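PDB 4N83: ribonucleoside-diphosphate reductase subunit beta, which is the dimetal-carrying beta subunit of a class Ib ribonucleotide reductase, which probably makes the deoxyribonucleotides needed for DNA synthesis. Local coordinates for residues S38-D43 / L177-E182. Residues are numbered along the deposited sequence; the frame is centred on the assembly and turned at random.
Sequences SNDLDD and LANVAE
Asp40 reaches across to the first turn of helix 178-206 and sets its carboxylate over the amides that open it. OD2 of Asp40 accepts two backbone bonds: a weak, bent one from N of Asn179 (2.8 Å) and a straighter one from N of Val180 (3.2 Å, 157° at the hydrogen), which meets the oxygen from above the carboxylate plane. N of Ala178 is also close to OD2, but its angle is too poor for a bond. The other oxygen, OD1, takes a weak bond from ND2 of Asn179 at 2.7 Å, with amide and carboxylate planes only 25° apart. In Asn179, chi1 (-63°) keeps CG beside its own backbone N, on the side where the Asp40 carboxylate lies. ND2 of Asn179 also touches CB of Asn39 at 3.7 Å, while CD2 of Leu177 approaches the backbone of Asp43. Farther out, Ile35 and Pro36 pack on Asn179, and Val180 rests on Ile107 of helix 84-111. The buried carboxylate probably gains from the positive end of the helix dipole. Leu177 is the N-cap residue, but its side chain cannot accept a hydrogen bond; Asp40, distant in sequence, supplies a carboxylate acceptor to first-turn amides of a long helix in this ferritin-like helical fold.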
loop_
_atom_site.group_PDB
_atom_site.type_symbol
_atom_site.label_atom_id
_atom_site.label_comp_id
_atom_site.label_asym_id
_atom_site.label_seq_id
_atom_site.Cartn_x
_atom_site.Cartn_y
_atom_site.Cartn_z
ATOM N N SER A 38 -11.355 -12.922 21.233
ATOM C CA SER A 38 -11.919 -13.091 22.576
ATOM C C SER A 38 -12.206 -14.553 22.937
ATOM O O SER A 38 -12.288 -14.895 24.119
ATOM C CB SER A 38 -13.205 -12.270 22.722
ATOM O OG SER A 38 -14.217 -12.742 21.849
ATOM N N ASN A 39 -12.356 -15.407 21.923
ATOM C CA ASN A 39 -12.587 -16.839 22.136
ATOM C C ASN A 39 -11.335 -17.597 22.594
ATOM O O ASN A 39 -11.440 -18.741 23.038
ATOM C CB ASN A 39 -13.138 -17.495 20.863
ATOM C CG ASN A 39 -14.443 -16.872 20.389
ATOM O OD1 ASN A 39 -14.775 -16.943 19.205
ATOM N ND2 ASN A 39 -15.188 -16.259 21.305
ATOM N N ASP A 40 -10.165 -16.968 22.481
ATOM C CA ASP A 40 -8.902 -17.567 22.929
ATOM C C ASP A 40 -8.492 -17.139 24.340
ATOM O O ASP A 40 -7.420 -17.520 24.816
ATOM C CB ASP A 40 -7.781 -17.235 21.941
ATOM C CG ASP A 40 -7.953 -17.937 20.613
ATOM O OD1 ASP A 40 -9.105 -18.257 20.250
ATOM O OD2 ASP A 40 -6.936 -18.172 19.930
ATOM N N LEU A 41 -9.342 -16.362 25.009
ATOM C CA LEU A 41 -9.104 -15.983 26.404
ATOM C C LEU A 41 -9.276 -17.164 27.360
ATOM O O LEU A 41 -8.782 -17.125 28.487
ATOM C CB LEU A 41 -10.030 -14.834 26.822
ATOM C CG LEU A 41 -9.660 -13.454 26.273
ATOM C CD1 LEU A 41 -10.798 -12.463 26.480
ATOM C CD2 LEU A 41 -8.379 -12.941 26.917
ATOM N N ASP A 42 -9.978 -18.203 26.912
ATOM C CA ASP A 42 -10.163 -19.416 27.707
ATOM C C ASP A 42 -8.870 -20.231 27.799
ATOM O O ASP A 42 -8.546 -20.761 28.860
ATOM C CB ASP A 42 -11.287 -20.276 27.116
ATOM C CG ASP A 42 -11.802 -21.318 28.091
ATOM O OD1 ASP A 42 -11.819 -22.513 27.730
ATOM O OD2 ASP A 42 -12.189 -20.944 29.218
ATOM N N ASP A 43 -8.139 -20.322 26.686
ATOM C CA ASP A 43 -6.874 -21.072 26.630
ATOM C C ASP A 43 -5.650 -20.205 26.941
ATOM O O ASP A 43 -4.608 -20.727 27.345
ATOM C CB ASP A 43 -6.704 -21.734 25.256
ATOM C CG ASP A 43 -7.523 -23.003 25.114
ATOM O OD1 ASP A 43 -7.180 -24.007 25.774
ATOM O OD2 ASP A 43 -8.503 -23.000 24.342
ATOM N N LEU A 177 -4.691 -21.694 21.379
ATOM C CA LEU A 177 -4.552 -20.358 20.782
ATOM C C LEU A 177 -4.828 -20.385 19.273
ATOM O O LEU A 177 -3.957 -20.055 18.465
ATOM C CB LEU A 177 -3.157 -19.782 21.064
ATOM C CG LEU A 177 -2.704 -19.717 22.525
ATOM C CD1 LEU A 177 -1.259 -19.250 22.605
ATOM C CD2 LEU A 177 -3.605 -18.806 23.347
ATOM N N ALA A 178 -6.049 -20.772 18.910
ATOM C CA ALA A 178 -6.421 -20.993 17.508
ATOM C C ALA A 178 -6.508 -19.697 16.700
ATOM O O ALA A 178 -5.949 -19.602 15.607
ATOM C CB ALA A 178 -7.740 -21.750 17.428
ATOM N N ASN A 179 -7.218 -18.710 17.242
ATOM C CA ASN A 179 -7.386 -17.413 16.580
ATOM C C ASN A 179 -6.110 -16.570 16.584
ATOM O O ASN A 179 -5.874 -15.791 15.660
ATOM C CB ASN A 179 -8.531 -16.631 17.228
ATOM C CG ASN A 179 -9.873 -17.324 17.068
ATOM O OD1 ASN A 179 -10.247 -17.724 15.965
ATOM N ND2 ASN A 179 -10.606 -17.466 18.167
ATOM N N VAL A 180 -5.294 -16.731 17.625
ATOM C CA VAL A 180 -3.992 -16.064 17.707
ATOM C C VAL A 180 -3.010 -16.708 16.723
ATOM O O VAL A 180 -2.057 -16.068 16.281
ATOM C CB VAL A 180 -3.409 -16.118 19.140
ATOM C CG1 VAL A 180 -2.053 -15.422 19.206
ATOM C CG2 VAL A 180 -4.376 -15.490 20.138
ATOM N N ALA A 181 -3.244 -17.975 16.392
ATOM C CA ALA A 181 -2.433 -18.680 15.403
ATOM C C ALA A 181 -2.844 -18.317 13.976
ATOM O O ALA A 181 -1.985 -18.107 13.122
ATOM C CB ALA A 181 -2.526 -20.183 15.615
ATOM N N GLU A 182 -4.153 -18.249 13.725
ATOM C CA GLU A 182 -4.684 -17.917 12.391
ATOM C C GLU A 182 -4.226 -16.546 11.894
ATOM O O GLU A 182 -3.940 -16.374 10.710
ATOM C CB GLU A 182 -6.222 -17.983 12.373
ATOM C CG GLU A 182 -6.792 -19.307 11.877
ATOM C CD GLU A 182 -6.647 -19.509 10.374
ATOM O OE1 GLU A 182 -6.846 -20.652 9.910
ATOM O OE2 GLU A 182 -6.337 -18.536 9.652
#